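Local coordinates for putative major capsid protein (PDB 6G44) that probably forms the protein shell of the mavirus virophage particle, its double jelly-roll subunits associating as trimers, at residues 33-38 with 276-281; 99-104 with 129-134; 109-114 with 118-123; 176-179 with 183-186; 456-461 with 466-471. All coordinates share one frame; numbering follows the deposited sequence. Where two conformers were deposited one is given.

Contact 1 of 5, residues 33-38 with 276-281; sequences SRIGIP and PLEIGD
Glu278 and Ile279 are held toward Ile35 by a 3-10 turn, closed by the backbone bond from Gly280 N to Leu277 O at 3.1 Å. This is the outer rim of the double jelly-roll subunit, where the chain leaving strand 29-34 meets the loop between strands 258-273 and 286-305. Ile35 meets the turn with both branches, CD1 and CG2. Its CG1 is wedged between the backbone N and the carbonyl carbon (chi1 58°), which sends CD1 forward to Ile279 CG2 at 3.7 Å, with Pro276 CG at 4.1 Å. A branched aliphatic chain suits this place because it can fill two sites at once: CG2 lies beside the Glu278 carboxylate while CD1 meets purely apolar groups. Pro276 offers an apolar ring carbon, CG, and crosses Ile35 at about a right angle. The site is also a subunit interface. Ser33 and Arg34 join a parallel beta ladder with the second subunit, whose Ala17 packs on Ile35, and Met441 of the third subunit touches Glu278. Glu278 bends at chi2 (99°) and runs past Ile35 in the opposite direction, bringing OE1 to 3.7 Å from Ile35 CG2.

Contact 2 of 5, residues 99-104 with 129-134; sequences KSFPVN and LHQYNA
Phe101 and Gln131 meet in a small, water-bridged contact near the centre of the subunit, where the loop ahead of helix 102-105 approaches the chain around the end of helix 123-130. The bridge is a single water that donates to both sides: it gives one proton to Gln131 OE1 at 2.7 Å and one to Ser100 O at 3.0 Å. The same water lies at the edge of the Phe101 ring, in its plane. Gln131 serves here as both spacer and acceptor. Its CG takes the position between the backbone N and the carbonyl carbon (chi1 67°), and the chain then runs extended, which carries OE1 to the water while CB stays close to the ring. Phe101 CE2 is 3.6 Å from Gln131 CB, and Phe101 CD2 is equally far, 3.6 Å, from Gln131 OE1. Ring and amide planes stand 62° apart, so the two groups are not stacked. In the double jelly-roll this is ground between the two barrels: Leu129 and Tyr132 pack on Val425, in a strand of the second roll, and Asn388 ND2 bonds to Gln131 O and Ala134 O. The other half of the amide is held as well, because Gln131 NE2 bonds to Lys128 O, which fixes the flip that turns OE1 toward the water. Ser100 OG bonds to Asp147 O. Phe101 has positive phi (54°), unusual for a residue with a side chain; its ring is buried, packing on Leu142 as well as on Gln131.

Contact 3 of 5, residues 109-114 with 118-123; sequences VAVINM and TFTSYP
A beta hairpin pairs strand 110-114 with strand 117-121, and its ladder is regular. Ala110 and Ser121 form a hydrogen-bonded pair, with Ala110 N to Ser121 O and Ser121 N to Ala110 O both 2.9 Å and nearly straight at 170° and 171°. Two residues on, Ile112 and Phe119 repeat the pattern, and Phe119 N reaches Ile112 O at 2.8 Å. Between them lies the non-hydrogen-bonded pair Val111-Thr120, and a second, Asn113-Thr118, follows toward the turn; here CA-H groups lean on the neighbouring carbonyls. At the turn, Asn113 OD1 accepts from Gly116 N. The hairpin extends a sheet of the first jelly-roll: Val111 and Asn113 also make backbone bonds to Ile231 and Lys229, placing strand 110-114 between its partner and strand 222-235. The face carrying Ala110, Ile112, Phe119 and Ser121 is buried, which suits its largely apolar residues. Phe119 CG lies anti to its carbonyl carbon (chi1 -55°), and the ring turns its edge to the partner strand: Phe119 CD1 is 3.4 Å from Ile112 O, and Met114 CB is near the same rim. Pro210 packs against Phe119 too. On the other face sit Val111, Asn113, Thr118 and Thr120, a more open surface on which beta-branched residues favour the extended backbone. Val111 spreads its two methyls between two threonines, CG1 toward Thr118 CB and CG2 3.7 Å from Thr120 OG1. Where the second strand gives way to helix 123-130, the small Ala110 accepts the first-turn proline closely, Ala110 CB being 3.8 Å from Pro123 CG.

Contact 4 of 5, residues 176-179 with 183-186; sequences RGLG and AYYI
Leu178 and Gly179 bring a long loop down onto Tyr184 and Ile186 of strand 183-186, which belongs to the sheet system of the first jelly-roll through its pairing with strand 195-205. Along the loop, Arg176 comes first and ties the chain to other parts of the subunit, through a salt bridge to Asp149 and a bond from NE to Leu98 O. Past Gly177, Leu178 makes the main contact. Its CB stands over one face of the Tyr184 ring in a CH-pi contact, 4.0 Å from the centroid and 14° off the normal. Leucine suits this spot because its branches extend the cover: Leu178 CD1 goes on to Ile186 CD1 at 3.7 Å, the two side chains crossing at about a right angle. Gly179 follows with positive phi (68°), a conformation easiest for glycine, and its N comes within 3.3 Å of Tyr184 CE1. The ring is placed by Tyr184 chi1 of 80°, which sets CG between its backbone N and carbonyl carbon, while Ile186 CG1 lies at the ring edge, in plane, on the CD2 side. At the CZ end of the ring, Tyr184 OH hydrogen-bonds to Gly401 N of the third subunit.

Contact 5 of 5, residues 456-461 with 466-471; sequences FVTPEA and AHYKLE. With SO4 (sulfate ion), chain B.
Tyr468 points its ring from strand 464-482 at the chain leaving strand 448-457, and four residues meet it. Thr458 comes over the face: its CG2 sits above the ring centre in a CH-pi contact, 3.6 Å from the centroid and 11° off the normal. That methyl lies anti to the carbonyl carbon of Thr458 and is also in the plane of the Phe456 ring, at its edge, so it fills the corner between the two aromatics. Phe456 itself crosses obliquely, its CE2 4.1 Å from Tyr468 CB. Glu460 approaches the phenol end from the opposite direction, its carboxylate plane turned 61° from the ring. Tyr468 OH donates to the syn lone pair of Glu460 OE2 at 2.9 Å, and Gln341 NE2 bonds to the same oxygen, so two donors hold it. Glu460 bends at chi2 (73°) to bring the carboxylate back toward the strand, where OE2 is also 3.6 Å from Ala466 CB. Pro459 CD closes on Tyr468 OH at 3.2 Å. On the residue before Tyr468, His467 N donates to sulfate O1 at 2.9 Å, and Thr343 OG1 binds the same ion, probably from the crystallisation liquor. Strands 448-457 and 464-482 belong to different sheets, and an aromatic filling the space between them in this way fits the beta-sandwich interior of the second jelly-roll.

From the N terminus, residues 33-38 open the widest loop, which closes only at 276-281 and takes in most of the first jelly-roll. Contacts 2, 3 and 4 are nested inside it. Contact 2 spans 99-104 to 129-134 and itself encloses the hairpin of contact 3; Asn104 and Pro123 touch where the two meet. Contact 4 follows in series after contact 2, yet Arg176 packs on Ser100, joining its loop to that region. Contact 5 comes last, outside the contact 1 loop, within the second jelly-roll and about 54 Å from contact 1 between centres. Contacts 1 and 4 both reach the third subunit, whereas contact 2 lies near the centre of the chain.

Contact 1 of 5, residues 33-38 with 276-281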
# COMPACT_ATOMS: atom_id res chain seq x y z
N SER C 33 30.04 -4.86 6.06
CA SER C 33 29.86 -6.30 5.98
C SER C 33 28.62 -6.61 6.82
O SER C 33 27.80 -5.71 7.06
CB SER C 33 31.08 -7.06 6.45
OG SER C 33 30.91 -8.47 6.30
N ARG C 34 28.41 -7.86 7.23
CA ARG C 34 27.13 -8.19 7.84
C ARG C 34 27.22 -9.39 8.76
O ARG C 34 27.93 -10.33 8.46
CB ARG C 34 26.11 -8.47 6.74
CG ARG C 34 24.68 -8.60 7.22
CD ARG C 34 23.74 -8.87 6.06
NE ARG C 34 23.53 -7.64 5.29
CZ ARG C 34 22.55 -6.75 5.48
NH1 ARG C 34 21.60 -6.92 6.41
NH2 ARG C 34 22.49 -5.68 4.71
N ILE C 35 26.47 -9.32 9.86
CA ILE C 35 26.15 -10.49 10.66
C ILE C 35 24.63 -10.55 10.69
O ILE C 35 23.97 -9.54 10.51
CB ILE C 35 26.76 -10.45 12.08
CG1 ILE C 35 26.30 -9.21 12.86
CG2 ILE C 35 28.27 -10.50 12.01
CD1 ILE C 35 26.64 -9.24 14.34
N GLY C 36 24.08 -11.74 10.91
CA GLY C 36 22.62 -11.91 10.87
C GLY C 36 22.20 -13.17 11.55
O GLY C 36 23.03 -14.00 11.91
N ILE C 37 20.90 -13.31 11.74
CA ILE C 37 20.34 -14.50 12.39
C ILE C 37 20.27 -15.59 11.34
O ILE C 37 19.64 -15.40 10.31
CB ILE C 37 18.98 -14.20 12.98
CG1 ILE C 37 19.14 -13.12 14.07
CG2 ILE C 37 18.35 -15.48 13.54
CD1 ILE C 37 17.86 -12.74 14.80
N PRO C 38 20.94 -16.73 11.55
CA PRO C 38 20.99 -17.74 10.51
C PRO C 38 19.74 -18.60 10.35
O PRO C 38 18.86 -18.64 11.24
CB PRO C 38 22.16 -18.63 10.92
CG PRO C 38 22.48 -18.31 12.32
CD PRO C 38 21.77 -17.08 12.73
N PRO C 276 27.02 -14.80 17.54
CA PRO C 276 28.26 -14.52 16.80
C PRO C 276 29.33 -13.83 17.65
O PRO C 276 29.03 -13.11 18.62
CB PRO C 276 27.78 -13.61 15.66
CG PRO C 276 26.63 -12.88 16.26
CD PRO C 276 25.92 -13.90 17.13
N LEU C 277 30.59 -14.08 17.31
CA LEU C 277 31.72 -13.48 18.03
C LEU C 277 31.61 -11.95 18.15
O LEU C 277 31.90 -11.35 19.18
CB LEU C 277 33.03 -13.77 17.29
CG LEU C 277 33.77 -15.09 17.31
CD1 LEU C 277 34.94 -15.00 16.32
CD2 LEU C 277 34.28 -15.39 18.72
N GLU C 278 31.15 -11.33 17.07
CA GLU C 278 31.20 -9.88 16.96
C GLU C 278 30.27 -9.10 17.88
O GLU C 278 30.44 -7.90 18.03
CB GLU C 278 30.94 -9.47 15.52
CG GLU C 278 31.95 -10.01 14.53
CD GLU C 278 31.49 -11.25 13.78
OE1 GLU C 278 31.83 -11.38 12.57
OE2 GLU C 278 30.80 -12.11 14.38
N ILE C 279 29.29 -9.75 18.50
CA ILE C 279 28.43 -9.00 19.42
C ILE C 279 28.97 -8.97 20.84
O ILE C 279 28.38 -8.32 21.70
CB ILE C 279 26.94 -9.44 19.38
CG1 ILE C 279 26.73 -10.89 19.82
CG2 ILE C 279 26.36 -9.21 17.98
CD1 ILE C 279 25.26 -11.19 20.12
N GLY C 280 30.10 -9.65 21.09
CA GLY C 280 30.74 -9.58 22.39
C GLY C 280 29.90 -10.21 23.49
O GLY C 280 29.19 -11.19 23.26
N ASP C 281 30.00 -9.63 24.69
CA ASP C 281 29.25 -10.10 25.83
C ASP C 281 27.79 -9.67 25.70
O ASP C 281 27.49 -8.51 25.43
CB ASP C 281 29.85 -9.56 27.14
CG ASP C 281 31.26 -10.09 27.42
OD1 ASP C 281 31.73 -11.02 26.73
OD2 ASP C 281 31.90 -9.59 28.36

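Contact 2 of 5, residues 99-104 with 129-134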
# COMPACT_ATOMS: atom_id res chain seq x y z
N LYS C 99 -10.51 -19.38 8.09
CA LYS C 99 -10.81 -18.18 8.87
C LYS C 99 -9.53 -17.41 9.15
O LYS C 99 -8.43 -17.94 8.97
CB LYS C 99 -11.57 -18.55 10.16
CG LYS C 99 -12.96 -19.11 9.85
CD LYS C 99 -13.78 -19.31 11.10
CE LYS C 99 -15.17 -19.82 10.79
NZ LYS C 99 -15.98 -19.91 12.02
N SER C 100 -9.66 -16.13 9.53
CA SER C 100 -8.52 -15.28 9.86
C SER C 100 -7.71 -15.86 11.02
O SER C 100 -8.28 -16.16 12.06
CB SER C 100 -9.02 -13.87 10.21
OG SER C 100 -9.83 -13.35 9.15
N PHE C 101 -6.40 -15.96 10.87
CA PHE C 101 -5.50 -16.42 11.96
C PHE C 101 -5.95 -17.77 12.52
O PHE C 101 -6.23 -17.89 13.72
CB PHE C 101 -5.33 -15.35 13.05
CG PHE C 101 -5.01 -14.00 12.49
CD1 PHE C 101 -3.73 -13.72 12.12
CD2 PHE C 101 -6.01 -13.08 12.22
CE1 PHE C 101 -3.40 -12.53 11.51
CE2 PHE C 101 -5.70 -11.88 11.58
CZ PHE C 101 -4.39 -11.61 11.23
N PRO C 102 -6.04 -18.76 11.64
CA PRO C 102 -6.69 -20.03 12.06
C PRO C 102 -5.94 -20.80 13.14
O PRO C 102 -6.57 -21.55 13.89
CB PRO C 102 -6.77 -20.83 10.77
CG PRO C 102 -5.63 -20.31 9.95
CD PRO C 102 -5.58 -18.83 10.24
N VAL C 103 -4.63 -20.63 13.22
CA VAL C 103 -3.86 -21.29 14.29
C VAL C 103 -4.17 -20.63 15.61
O VAL C 103 -4.55 -21.32 16.57
CB VAL C 103 -2.36 -21.34 14.01
CG1 VAL C 103 -1.55 -21.82 15.22
CG2 VAL C 103 -2.11 -22.21 12.78
N ASN C 104 -4.03 -19.32 15.73
CA ASN C 104 -4.30 -18.67 17.02
C ASN C 104 -5.78 -18.72 17.42
O ASN C 104 -6.10 -18.80 18.62
CB ASN C 104 -3.70 -17.26 17.06
CG ASN C 104 -2.20 -17.30 17.16
OD1 ASN C 104 -1.66 -17.53 18.23
ND2 ASN C 104 -1.51 -17.06 16.02
N LEU C 129 -8.73 -9.36 19.15
CA LEU C 129 -8.52 -7.92 19.30
C LEU C 129 -7.41 -7.42 18.40
O LEU C 129 -7.57 -6.42 17.69
CB LEU C 129 -8.13 -7.55 20.74
CG LEU C 129 -9.22 -7.56 21.77
CD1 LEU C 129 -8.59 -7.41 23.15
CD2 LEU C 129 -10.14 -6.39 21.51
N HIS C 130 -6.28 -8.10 18.43
CA HIS C 130 -5.06 -7.67 17.77
C HIS C 130 -5.24 -7.50 16.28
O HIS C 130 -4.64 -6.61 15.65
CB HIS C 130 -3.93 -8.68 18.06
CG HIS C 130 -2.60 -8.28 17.54
ND1 HIS C 130 -1.92 -7.19 18.02
CD2 HIS C 130 -1.80 -8.84 16.61
CE1 HIS C 130 -0.76 -7.10 17.40
NE2 HIS C 130 -0.67 -8.08 16.53
N GLN C 131 -6.07 -8.36 15.67
CA GLN C 131 -6.29 -8.29 14.21
C GLN C 131 -6.87 -6.95 13.77
O GLN C 131 -6.74 -6.59 12.59
CB GLN C 131 -7.20 -9.44 13.72
CG GLN C 131 -8.63 -9.36 14.20
CD GLN C 131 -9.47 -10.59 13.90
OE1 GLN C 131 -9.11 -11.40 13.05
NE2 GLN C 131 -10.59 -10.74 14.62
N TYR C 132 -7.51 -6.24 14.70
CA TYR C 132 -8.21 -4.98 14.37
C TYR C 132 -7.36 -3.75 14.56
O TYR C 132 -7.78 -2.68 14.12
CB TYR C 132 -9.49 -4.81 15.17
CG TYR C 132 -10.58 -5.74 14.78
CD1 TYR C 132 -11.19 -5.64 13.53
CD2 TYR C 132 -11.03 -6.72 15.63
CE1 TYR C 132 -12.22 -6.49 13.17
CE2 TYR C 132 -12.05 -7.57 15.28
CZ TYR C 132 -12.66 -7.46 14.05
OH TYR C 132 -13.67 -8.34 13.72
N ASN C 133 -6.24 -3.81 15.26
CA ASN C 133 -5.45 -2.55 15.36
C ASN C 133 -3.96 -2.66 15.21
O ASN C 133 -3.26 -1.66 15.43
CB ASN C 133 -5.86 -1.73 16.59
CG ASN C 133 -5.24 -2.24 17.84
OD1 ASN C 133 -4.88 -3.41 17.94
ND2 ASN C 133 -5.05 -1.35 18.80
N ALA C 134 -3.49 -3.80 14.72
CA ALA C 134 -2.12 -3.98 14.34
C ALA C 134 -1.85 -3.48 12.95
O ALA C 134 -2.74 -3.29 12.12
CB ALA C 134 -1.76 -5.47 14.43
O HOH W 1 -9.25 -14.00 13.86

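Contact 3 of 5, residues 109-114 with 118-123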
# COMPACT_ATOMS: atom_id res chain seq x y z
N VAL C 109 -6.12 -21.15 25.30
CA VAL C 109 -5.18 -20.88 26.37
C VAL C 109 -3.85 -21.58 26.03
O VAL C 109 -3.83 -22.67 25.44
CB VAL C 109 -5.74 -21.29 27.75
CG1 VAL C 109 -6.19 -22.75 27.77
CG2 VAL C 109 -4.73 -21.01 28.85
N ALA C 110 -2.77 -20.88 26.34
CA ALA C 110 -1.42 -21.38 26.18
C ALA C 110 -0.63 -21.07 27.44
O ALA C 110 -0.82 -20.03 28.09
CB ALA C 110 -0.78 -20.73 24.96
N VAL C 111 0.26 -22.01 27.79
CA VAL C 111 1.21 -21.81 28.85
C VAL C 111 2.61 -22.03 28.30
O VAL C 111 2.90 -23.07 27.72
CB VAL C 111 0.97 -22.74 30.06
CG1 VAL C 111 2.00 -22.48 31.14
CG2 VAL C 111 -0.44 -22.55 30.59
N ILE C 112 3.46 -21.02 28.44
CA ILE C 112 4.86 -21.14 28.07
C ILE C 112 5.71 -21.14 29.34
O ILE C 112 5.49 -20.33 30.23
CB ILE C 112 5.28 -20.02 27.08
CG1 ILE C 112 4.48 -20.17 25.78
CG2 ILE C 112 6.80 -20.10 26.82
CD1 ILE C 112 4.77 -19.12 24.71
N ASN C 113 6.62 -22.10 29.42
CA ASN C 113 7.59 -22.22 30.51
C ASN C 113 8.97 -21.93 29.96
O ASN C 113 9.45 -22.63 29.06
CB ASN C 113 7.50 -23.62 31.11
CG ASN C 113 8.41 -23.83 32.30
OD1 ASN C 113 9.51 -23.31 32.37
ND2 ASN C 113 7.96 -24.66 33.24
N MET C 114 9.59 -20.88 30.47
CA MET C 114 11.01 -20.60 30.23
C MET C 114 11.75 -20.69 31.57
O MET C 114 11.54 -19.87 32.46
CB MET C 114 11.18 -19.24 29.57
CG MET C 114 10.59 -19.20 28.17
SD MET C 114 10.98 -17.60 27.40
CE MET C 114 10.30 -17.88 25.75
N THR C 118 6.44 -19.59 34.33
CA THR C 118 5.33 -19.83 33.42
C THR C 118 4.61 -18.53 33.07
O THR C 118 4.48 -17.59 33.89
CB THR C 118 4.32 -20.84 33.97
OG1 THR C 118 3.75 -20.31 35.17
CG2 THR C 118 4.98 -22.19 34.26
N PHE C 119 4.18 -18.49 31.82
CA PHE C 119 3.41 -17.37 31.26
C PHE C 119 2.12 -17.95 30.72
O PHE C 119 2.16 -18.80 29.84
CB PHE C 119 4.18 -16.72 30.10
CG PHE C 119 5.58 -16.25 30.43
CD1 PHE C 119 6.66 -17.11 30.30
CD2 PHE C 119 5.82 -14.92 30.78
CE1 PHE C 119 7.95 -16.67 30.56
CE2 PHE C 119 7.11 -14.47 31.04
CZ PHE C 119 8.17 -15.36 30.95
N THR C 120 0.98 -17.54 31.27
CA THR C 120 -0.32 -18.02 30.82
C THR C 120 -1.00 -16.92 30.01
O THR C 120 -1.13 -15.81 30.49
CB THR C 120 -1.20 -18.43 32.02
OG1 THR C 120 -0.53 -19.50 32.73
CG2 THR C 120 -2.56 -18.93 31.58
N SER C 121 -1.42 -17.25 28.81
CA SER C 121 -2.11 -16.29 27.95
C SER C 121 -3.19 -16.96 27.14
O SER C 121 -3.37 -18.17 27.19
CB SER C 121 -1.09 -15.55 27.11
OG SER C 121 -0.58 -16.36 26.15
N TYR C 122 -3.92 -16.15 26.36
CA TYR C 122 -5.15 -16.59 25.72
C TYR C 122 -5.11 -16.20 24.25
O TYR C 122 -5.66 -15.14 23.87
CB TYR C 122 -6.33 -15.96 26.47
CG TYR C 122 -6.27 -16.31 27.93
CD1 TYR C 122 -6.73 -17.54 28.37
CD2 TYR C 122 -5.70 -15.44 28.85
CE1 TYR C 122 -6.63 -17.90 29.72
CE2 TYR C 122 -5.59 -15.79 30.19
CZ TYR C 122 -6.07 -17.01 30.61
OH TYR C 122 -5.96 -17.33 31.96
N PRO C 123 -4.46 -17.01 23.41
CA PRO C 123 -4.20 -16.58 22.03
C PRO C 123 -5.46 -16.25 21.23
O PRO C 123 -5.46 -15.28 20.46
CB PRO C 123 -3.46 -17.79 21.45
CG PRO C 123 -2.73 -18.38 22.62
CD PRO C 123 -3.71 -18.26 23.75

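Contact 4 of 5, residues 176-179 with 183-186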
# COMPACT_ATOMS: atom_id res chain seq x y z
N ARG C 176 -7.73 -15.43 1.94
CA ARG C 176 -7.60 -16.62 2.80
C ARG C 176 -8.00 -17.89 2.05
O ARG C 176 -8.28 -18.93 2.68
CB ARG C 176 -8.47 -16.45 4.05
CG ARG C 176 -8.24 -15.17 4.83
CD ARG C 176 -8.88 -15.16 6.22
NE ARG C 176 -10.31 -15.49 6.20
CZ ARG C 176 -11.33 -14.62 6.17
NH1 ARG C 176 -11.13 -13.30 6.12
NH2 ARG C 176 -12.58 -15.08 6.12
N GLY C 177 -7.98 -17.81 0.73
CA GLY C 177 -8.47 -18.88 -0.14
C GLY C 177 -7.37 -19.83 -0.53
O GLY C 177 -6.21 -19.70 -0.12
N LEU C 178 -7.76 -20.79 -1.36
CA LEU C 178 -6.83 -21.83 -1.79
C LEU C 178 -5.85 -21.28 -2.82
O LEU C 178 -6.14 -20.29 -3.50
CB LEU C 178 -7.60 -23.00 -2.38
CG LEU C 178 -8.67 -23.59 -1.46
CD1 LEU C 178 -9.45 -24.69 -2.20
CD2 LEU C 178 -8.10 -24.05 -0.14
N GLY C 179 -4.67 -21.87 -2.92
CA GLY C 179 -3.78 -21.54 -4.01
C GLY C 179 -3.23 -20.12 -3.95
O GLY C 179 -2.96 -19.53 -4.98
N ALA C 183 -0.19 -23.78 1.47
CA ALA C 183 -0.23 -25.04 0.74
C ALA C 183 -1.54 -25.78 0.98
O ALA C 183 -2.09 -25.75 2.08
CB ALA C 183 0.93 -25.92 1.15
N TYR C 184 -2.02 -26.43 -0.05
CA TYR C 184 -3.30 -27.13 0.02
C TYR C 184 -3.31 -28.21 -1.06
O TYR C 184 -2.57 -28.16 -2.04
CB TYR C 184 -4.52 -26.13 -0.17
CG TYR C 184 -4.68 -25.85 -1.64
CD1 TYR C 184 -3.72 -25.13 -2.33
CD2 TYR C 184 -5.72 -26.43 -2.38
CE1 TYR C 184 -3.78 -24.97 -3.70
CE2 TYR C 184 -5.79 -26.26 -3.75
CZ TYR C 184 -4.81 -25.54 -4.42
OH TYR C 184 -4.85 -25.43 -5.80
N TYR C 185 -4.24 -29.16 -0.91
CA TYR C 185 -4.51 -30.14 -1.97
C TYR C 185 -5.95 -30.61 -1.89
O TYR C 185 -6.34 -31.15 -0.86
CB TYR C 185 -3.58 -31.34 -1.88
CG TYR C 185 -3.89 -32.36 -2.97
CD1 TYR C 185 -3.71 -32.04 -4.31
CD2 TYR C 185 -4.39 -33.62 -2.65
CE1 TYR C 185 -3.99 -32.96 -5.31
CE2 TYR C 185 -4.68 -34.55 -3.65
CZ TYR C 185 -4.49 -34.20 -4.97
OH TYR C 185 -4.79 -35.09 -6.00
N ILE C 186 -6.69 -30.43 -2.97
CA ILE C 186 -8.08 -30.94 -3.08
C ILE C 186 -8.05 -32.34 -3.66
O ILE C 186 -7.53 -32.56 -4.76
CB ILE C 186 -8.94 -30.04 -3.98
CG1 ILE C 186 -8.97 -28.61 -3.44
CG2 ILE C 186 -10.36 -30.58 -4.07
CD1 ILE C 186 -9.43 -27.58 -4.45

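Contact 5 of 5, residues 456-461 with 466-471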
# COMPACT_ATOMS: atom_id res chain seq x y z
N PHE C 456 -26.04 -0.25 21.17
CA PHE C 456 -25.68 -0.99 19.97
C PHE C 456 -26.87 -1.55 19.25
O PHE C 456 -27.95 -1.74 19.82
CB PHE C 456 -24.69 -2.12 20.32
CG PHE C 456 -25.22 -3.10 21.33
CD1 PHE C 456 -25.06 -2.85 22.69
CD2 PHE C 456 -25.88 -4.25 20.93
CE1 PHE C 456 -25.55 -3.77 23.63
CE2 PHE C 456 -26.35 -5.17 21.85
CZ PHE C 456 -26.20 -4.90 23.20
N VAL C 457 -26.64 -1.84 17.98
CA VAL C 457 -27.65 -2.47 17.12
C VAL C 457 -27.19 -3.87 16.69
O VAL C 457 -25.98 -4.14 16.52
CB VAL C 457 -27.97 -1.61 15.87
CG1 VAL C 457 -28.60 -0.29 16.27
CG2 VAL C 457 -26.73 -1.36 15.01
N THR C 458 -28.16 -4.76 16.50
CA THR C 458 -27.91 -6.17 16.22
C THR C 458 -28.61 -6.59 14.94
O THR C 458 -29.62 -5.98 14.54
CB THR C 458 -28.41 -7.03 17.39
OG1 THR C 458 -29.80 -6.74 17.58
CG2 THR C 458 -27.65 -6.72 18.68
N PRO C 459 -28.10 -7.62 14.26
CA PRO C 459 -28.63 -8.01 12.96
C PRO C 459 -29.83 -8.96 12.94
O PRO C 459 -30.28 -9.32 11.85
CB PRO C 459 -27.43 -8.67 12.31
CG PRO C 459 -26.76 -9.34 13.45
CD PRO C 459 -26.87 -8.37 14.58
N GLU C 460 -30.36 -9.36 14.09
CA GLU C 460 -31.46 -10.32 14.08
C GLU C 460 -32.76 -9.74 13.51
O GLU C 460 -33.05 -8.55 13.62
CB GLU C 460 -31.71 -10.89 15.49
CG GLU C 460 -30.73 -11.99 15.89
CD GLU C 460 -29.35 -11.46 16.21
OE1 GLU C 460 -29.24 -10.32 16.69
OE2 GLU C 460 -28.38 -12.20 15.99
N ALA C 461 -33.54 -10.63 12.88
CA ALA C 461 -34.82 -10.27 12.31
C ALA C 461 -35.78 -9.71 13.35
O ALA C 461 -35.71 -10.04 14.55
CB ALA C 461 -35.46 -11.50 11.67
N ALA C 466 -31.31 -12.70 20.16
CA ALA C 466 -30.15 -13.52 20.43
C ALA C 466 -29.37 -12.87 21.55
O ALA C 466 -29.55 -11.70 21.83
CB ALA C 466 -29.27 -13.66 19.21
N HIS C 467 -28.54 -13.66 22.22
CA HIS C 467 -27.73 -13.17 23.32
C HIS C 467 -26.48 -12.46 22.81
O HIS C 467 -25.79 -13.01 21.95
CB HIS C 467 -27.31 -14.30 24.26
CG HIS C 467 -28.38 -14.73 25.22
ND1 HIS C 467 -29.26 -15.75 24.94
CD2 HIS C 467 -28.71 -14.26 26.44
CE1 HIS C 467 -30.08 -15.90 25.96
NE2 HIS C 467 -29.77 -15.02 26.89
N TYR C 468 -26.21 -11.28 23.38
CA TYR C 468 -25.00 -10.48 23.09
C TYR C 468 -24.26 -10.19 24.38
O TYR C 468 -24.89 -9.98 25.44
CB TYR C 468 -25.33 -9.15 22.36
CG TYR C 468 -25.62 -9.43 20.90
CD1 TYR C 468 -26.84 -9.95 20.51
CD2 TYR C 468 -24.63 -9.26 19.92
CE1 TYR C 468 -27.09 -10.29 19.19
CE2 TYR C 468 -24.88 -9.59 18.59
CZ TYR C 468 -26.11 -10.11 18.24
OH TYR C 468 -26.30 -10.43 16.95
N LYS C 469 -22.93 -10.18 24.29
CA LYS C 469 -22.07 -9.97 25.44
C LYS C 469 -21.18 -8.74 25.22
O LYS C 469 -20.38 -8.70 24.29
CB LYS C 469 -21.21 -11.19 25.68
CG LYS C 469 -20.29 -11.09 26.88
CD LYS C 469 -19.36 -12.29 26.99
CE LYS C 469 -20.07 -13.50 27.54
NZ LYS C 469 -19.11 -14.59 27.87
N LEU C 470 -21.32 -7.76 26.10
CA LEU C 470 -20.41 -6.60 26.18
C LEU C 470 -19.15 -7.06 26.90
O LEU C 470 -19.23 -7.60 28.01
CB LEU C 470 -21.07 -5.43 26.92
CG LEU C 470 -20.18 -4.28 27.36
CD1 LEU C 470 -19.43 -3.62 26.19
CD2 LEU C 470 -20.93 -3.22 28.14
N GLU C 471 -17.98 -6.86 26.30
CA GLU C 471 -16.70 -7.19 26.90
C GLU C 471 -15.83 -5.95 26.88
O GLU C 471 -15.78 -5.23 25.86
CB GLU C 471 -16.00 -8.30 26.15
CG GLU C 471 -16.69 -9.66 26.22
CD GLU C 471 -15.93 -10.74 25.46
OE1 GLU C 471 -15.84 -10.59 24.23
OE2 GLU C 471 -15.40 -11.71 26.09
S SO4 B . -28.52 -17.43 22.04
O1 SO4 B . -28.91 -16.33 21.17
O2 SO4 B . -29.44 -17.53 23.19
O3 SO4 B . -27.14 -17.21 22.58
O4 SO4 B . -28.53 -18.67 21.24